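PDB 4ECN: leucine-rich repeat protein, which is of unknown function but, as an extracellular leucine-rich repeat protein, probably binds other proteins. Local coordinates for residues Tyr512-Arg526 with Asp545-Asn559. Numbering follows the deposited sequence.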
# COMPACT_ATOMS: atom_id res chain seq x y z
N TYR A 512 -12.77 -19.59 4.67
CA TYR A 512 -13.55 -20.38 5.61
C TYR A 512 -12.86 -21.70 5.97
O TYR A 512 -13.26 -22.35 6.95
CB TYR A 512 -14.94 -20.64 5.00
CG TYR A 512 -15.66 -19.37 4.59
CD1 TYR A 512 -16.31 -18.58 5.53
CD2 TYR A 512 -15.71 -18.98 3.25
CE1 TYR A 512 -16.98 -17.41 5.16
CE2 TYR A 512 -16.39 -17.82 2.87
CZ TYR A 512 -17.02 -17.04 3.82
OH TYR A 512 -17.69 -15.89 3.45
N ASP A 513 -11.82 -22.08 5.21
CA ASP A 513 -11.08 -23.32 5.42
C ASP A 513 -9.72 -23.07 6.09
O ASP A 513 -8.96 -24.02 6.32
CB ASP A 513 -10.89 -24.05 4.07
CG ASP A 513 -12.18 -24.39 3.33
OD1 ASP A 513 -13.26 -24.39 3.98
OD2 ASP A 513 -12.10 -24.66 2.11
N LEU A 514 -9.44 -21.81 6.47
CA LEU A 514 -8.20 -21.45 7.13
C LEU A 514 -8.32 -21.79 8.60
O LEU A 514 -9.32 -21.43 9.23
CB LEU A 514 -7.82 -19.97 6.91
CG LEU A 514 -7.33 -19.62 5.48
CD1 LEU A 514 -7.20 -18.13 5.30
CD2 LEU A 514 -6.01 -20.31 5.13
N PRO A 515 -7.32 -22.51 9.14
CA PRO A 515 -7.39 -22.94 10.56
C PRO A 515 -7.17 -21.85 11.60
O PRO A 515 -7.88 -21.84 12.61
CB PRO A 515 -6.24 -23.94 10.69
CG PRO A 515 -5.77 -24.20 9.33
CD PRO A 515 -6.11 -23.03 8.49
N GLU A 516 -6.18 -20.95 11.38
CA GLU A 516 -5.78 -19.97 12.38
C GLU A 516 -5.85 -18.51 11.89
O GLU A 516 -4.99 -17.70 12.25
CB GLU A 516 -4.33 -20.28 12.79
CG GLU A 516 -4.17 -21.64 13.46
CD GLU A 516 -4.90 -21.85 14.77
OE1 GLU A 516 -5.10 -20.87 15.53
OE2 GLU A 516 -5.24 -23.03 15.07
N LEU A 517 -6.91 -18.14 11.17
CA LEU A 517 -7.10 -16.77 10.70
C LEU A 517 -7.39 -15.85 11.90
O LEU A 517 -8.19 -16.21 12.76
CB LEU A 517 -8.22 -16.71 9.64
CG LEU A 517 -8.52 -15.37 8.94
CD1 LEU A 517 -7.32 -14.84 8.17
CD2 LEU A 517 -9.71 -15.50 7.98
N GLN A 518 -6.73 -14.70 11.96
CA GLN A 518 -6.84 -13.74 13.05
C GLN A 518 -7.18 -12.34 12.59
O GLN A 518 -7.92 -11.64 13.29
CB GLN A 518 -5.51 -13.67 13.82
CG GLN A 518 -5.16 -14.93 14.61
CD GLN A 518 -3.84 -14.76 15.30
OE1 GLN A 518 -3.18 -13.72 15.22
NE2 GLN A 518 -3.42 -15.78 16.00
N SER A 519 -6.59 -11.91 11.47
CA SER A 519 -6.75 -10.58 10.88
C SER A 519 -7.23 -10.71 9.44
O SER A 519 -6.57 -11.39 8.64
CB SER A 519 -5.44 -9.82 10.96
OG SER A 519 -5.46 -8.64 10.17
N LEU A 520 -8.35 -10.05 9.12
CA LEU A 520 -8.95 -10.07 7.79
C LEU A 520 -9.40 -8.66 7.38
O LEU A 520 -10.03 -7.96 8.18
CB LEU A 520 -10.15 -11.04 7.78
CG LEU A 520 -10.91 -11.24 6.47
CD1 LEU A 520 -10.09 -12.00 5.47
CD2 LEU A 520 -12.21 -11.94 6.70
N ASN A 521 -9.05 -8.26 6.15
CA ASN A 521 -9.38 -6.97 5.55
C ASN A 521 -10.10 -7.22 4.25
O ASN A 521 -9.47 -7.74 3.32
CB ASN A 521 -8.13 -6.13 5.33
CG ASN A 521 -8.39 -4.70 4.94
OD1 ASN A 521 -9.22 -4.38 4.09
ND2 ASN A 521 -7.62 -3.80 5.53
N ILE A 522 -11.40 -6.88 4.18
CA ILE A 522 -12.19 -7.09 2.97
C ILE A 522 -12.83 -5.76 2.52
O ILE A 522 -13.82 -5.76 1.81
CB ILE A 522 -13.25 -8.23 3.15
CG1 ILE A 522 -14.20 -7.95 4.36
CG2 ILE A 522 -12.54 -9.59 3.28
CD1 ILE A 522 -15.49 -8.72 4.36
N ALA A 523 -12.20 -4.64 2.85
CA ALA A 523 -12.71 -3.32 2.49
C ALA A 523 -12.66 -3.05 0.98
O ALA A 523 -11.76 -3.54 0.29
CB ALA A 523 -11.90 -2.25 3.22
N CYS A 524 -13.63 -2.24 0.49
CA CYS A 524 -13.82 -1.74 -0.89
C CYS A 524 -14.18 -2.88 -1.87
O CYS A 524 -13.78 -2.87 -3.04
CB CYS A 524 -12.58 -0.98 -1.38
SG CYS A 524 -12.11 0.42 -0.34
N ASN A 525 -14.99 -3.81 -1.40
CA ASN A 525 -15.45 -4.92 -2.22
C ASN A 525 -16.92 -4.69 -2.51
O ASN A 525 -17.80 -5.52 -2.23
CB ASN A 525 -15.14 -6.24 -1.55
CG ASN A 525 -13.66 -6.52 -1.60
OD1 ASN A 525 -12.99 -6.23 -2.58
ND2 ASN A 525 -13.11 -7.07 -0.53
N ARG A 526 -17.19 -3.52 -3.12
CA ARG A 526 -18.53 -3.07 -3.48
C ARG A 526 -19.13 -3.94 -4.62
O ARG A 526 -20.26 -3.68 -5.07
CB ARG A 526 -18.49 -1.59 -3.83
CG ARG A 526 -18.52 -0.78 -2.56
CD ARG A 526 -18.14 0.66 -2.72
NE ARG A 526 -18.59 1.40 -1.53
CZ ARG A 526 -18.49 2.71 -1.39
NH1 ARG A 526 -17.93 3.45 -2.34
NH2 ARG A 526 -18.96 3.30 -0.29
N ASP A 545 -14.28 -22.84 12.54
CA ASP A 545 -12.85 -22.61 12.27
C ASP A 545 -12.49 -21.20 12.68
O ASP A 545 -11.98 -20.97 13.77
CB ASP A 545 -12.44 -22.82 10.77
CG ASP A 545 -12.62 -24.20 10.16
OD1 ASP A 545 -11.89 -25.14 10.58
OD2 ASP A 545 -13.39 -24.32 9.16
N THR A 546 -12.86 -20.27 11.79
CA THR A 546 -12.56 -18.85 11.79
C THR A 546 -13.40 -18.05 12.83
O THR A 546 -12.83 -17.17 13.49
CB THR A 546 -12.77 -18.27 10.37
OG1 THR A 546 -14.16 -18.25 10.02
CG2 THR A 546 -11.95 -19.02 9.30
N GLY A 547 -14.70 -18.34 12.97
CA GLY A 547 -15.58 -17.62 13.89
C GLY A 547 -14.98 -17.23 15.23
O GLY A 547 -14.82 -16.03 15.52
N PRO A 548 -14.57 -18.22 16.05
CA PRO A 548 -13.99 -17.90 17.36
C PRO A 548 -12.50 -17.47 17.33
O PRO A 548 -11.93 -17.24 18.41
CB PRO A 548 -14.14 -19.23 18.12
CG PRO A 548 -14.05 -20.25 17.08
CD PRO A 548 -14.71 -19.68 15.88
N LYS A 549 -11.86 -17.36 16.12
CA LYS A 549 -10.42 -17.03 15.97
C LYS A 549 -10.14 -15.58 15.49
O LYS A 549 -9.04 -15.06 15.77
CB LYS A 549 -9.75 -17.99 14.97
CG LYS A 549 -9.60 -19.42 15.44
CD LYS A 549 -8.35 -19.68 16.25
CE LYS A 549 -8.35 -21.09 16.81
NZ LYS A 549 -8.65 -22.11 15.77
N ILE A 550 -11.07 -14.97 14.71
CA ILE A 550 -10.96 -13.61 14.16
C ILE A 550 -10.81 -12.64 15.32
O ILE A 550 -11.56 -12.73 16.30
CB ILE A 550 -12.16 -13.21 13.23
CG1 ILE A 550 -12.45 -14.25 12.11
CG2 ILE A 550 -12.02 -11.77 12.64
CD1 ILE A 550 -11.52 -14.28 10.92
N GLN A 551 -9.80 -11.74 15.20
CA GLN A 551 -9.43 -10.70 16.15
C GLN A 551 -9.59 -9.30 15.53
O GLN A 551 -10.03 -8.36 16.21
CB GLN A 551 -7.97 -10.91 16.61
CG GLN A 551 -7.73 -12.16 17.47
CD GLN A 551 -6.28 -12.45 17.75
OE1 GLN A 551 -5.41 -11.57 17.75
NE2 GLN A 551 -5.98 -13.72 17.97
N ILE A 552 -9.22 -9.17 14.24
CA ILE A 552 -9.29 -7.91 13.48
C ILE A 552 -10.15 -8.11 12.26
O ILE A 552 -9.88 -8.99 11.44
CB ILE A 552 -7.87 -7.41 13.10
CG1 ILE A 552 -7.01 -7.14 14.36
CG2 ILE A 552 -7.92 -6.20 12.17
CD1 ILE A 552 -5.59 -7.23 14.14
N PHE A 553 -11.18 -7.28 12.12
CA PHE A 553 -12.02 -7.36 10.95
C PHE A 553 -12.24 -5.93 10.37
O PHE A 553 -12.87 -5.08 10.99
CB PHE A 553 -13.34 -8.06 11.31
CG PHE A 553 -14.24 -8.39 10.15
CD1 PHE A 553 -13.71 -8.86 8.95
CD2 PHE A 553 -15.62 -8.33 10.28
CE1 PHE A 553 -14.55 -9.17 7.88
CE2 PHE A 553 -16.46 -8.65 9.22
CZ PHE A 553 -15.92 -9.07 8.02
N TYR A 554 -11.63 -5.68 9.20
CA TYR A 554 -11.79 -4.46 8.40
C TYR A 554 -12.75 -4.74 7.28
O TYR A 554 -12.43 -5.55 6.41
CB TYR A 554 -10.45 -3.98 7.82
CG TYR A 554 -9.41 -3.48 8.78
CD1 TYR A 554 -9.51 -2.20 9.34
CD2 TYR A 554 -8.24 -4.19 9.00
CE1 TYR A 554 -8.50 -1.68 10.15
CE2 TYR A 554 -7.22 -3.68 9.81
CZ TYR A 554 -7.36 -2.43 10.40
OH TYR A 554 -6.37 -1.92 11.19
N MSE A 555 -13.92 -4.12 7.27
CA MSE A 555 -14.88 -4.32 6.18
C MSE A 555 -15.54 -2.97 5.78
O MSE A 555 -16.70 -2.92 5.38
CB MSE A 555 -15.93 -5.37 6.53
CG MSE A 555 -16.61 -5.14 7.87
SE MSE A 555 -18.35 -5.96 7.86
CE MSE A 555 -19.28 -4.67 6.71
N GLY A 556 -14.76 -1.90 5.83
CA GLY A 556 -15.23 -0.58 5.44
C GLY A 556 -15.39 -0.41 3.95
O GLY A 556 -14.90 -1.23 3.18
N TYR A 557 -16.10 0.65 3.53
CA TYR A 557 -16.35 1.04 2.13
C TYR A 557 -16.99 -0.09 1.35
O TYR A 557 -16.64 -0.32 0.20
CB TYR A 557 -15.06 1.47 1.44
CG TYR A 557 -14.42 2.68 2.08
CD1 TYR A 557 -14.75 3.96 1.65
CD2 TYR A 557 -13.48 2.55 3.10
CE1 TYR A 557 -14.16 5.09 2.22
CE2 TYR A 557 -12.90 3.67 3.69
CZ TYR A 557 -13.24 4.94 3.24
OH TYR A 557 -12.65 6.05 3.77
N ASN A 558 -17.97 -0.76 1.98
CA ASN A 558 -18.72 -1.87 1.42
C ASN A 558 -20.20 -1.52 1.38
O ASN A 558 -20.53 -0.34 1.41
CB ASN A 558 -18.46 -3.13 2.20
CG ASN A 558 -17.20 -3.80 1.78
OD1 ASN A 558 -16.92 -3.94 0.59
ND2 ASN A 558 -16.43 -4.28 2.75
N ASN A 559 -21.09 -2.52 1.23
CA ASN A 559 -22.51 -2.29 1.00
C ASN A 559 -23.43 -2.86 2.08
O ASN A 559 -24.65 -2.89 1.85
CB ASN A 559 -22.91 -2.93 -0.34
CG ASN A 559 -22.30 -2.28 -1.56
OD1 ASN A 559 -22.04 -1.06 -1.59
ND2 ASN A 559 -22.08 -3.07 -2.60
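Asn558 reaches across to the 512-526 segment with both ends of its amide, a clear instance of the asparagine that links neighbouring turns in leucine-rich repeat proteins. Asn558 ND2 gives a nearly straight bond to Ile522 O (3.1 Å), a partner lying in the amide plane although the donor stands above the plane of that carbonyl. Asn558 OD1 accepts from Asn525 N at 2.8 Å, and the amide, gripped from both ends, is fixed in its rotation. Between these turns and the loops before them run the parallel strands 519-521 and 552-554, where Tyr554 N to Leu520 O and Ile522 N to Tyr554 O (2.8 Å) are among the backbone bonds.

On one face of the sheet Leu520 and Phe553 run alongside each other in the same direction, Leu520 CD2 3.8 Å from Phe553 CE1. With CG anti to the backbone N (chi1 -172°), the Phe553 ring also meets Ile522 CD1, which slants across it. On the other face the Asn521 amide meets Tyr554 at a slant, the two planes 33° apart, with Asn521 ND2 3.5 Å from Tyr554 CD2.

Helix 530-542 completes the beta-alpha-beta unit and covers the Leu520 face, where Leu540 touches Leu520. Strands 495-499 and 577-579 flank the pair, both parallel to it, in the larger mixed sheet of the repeat region.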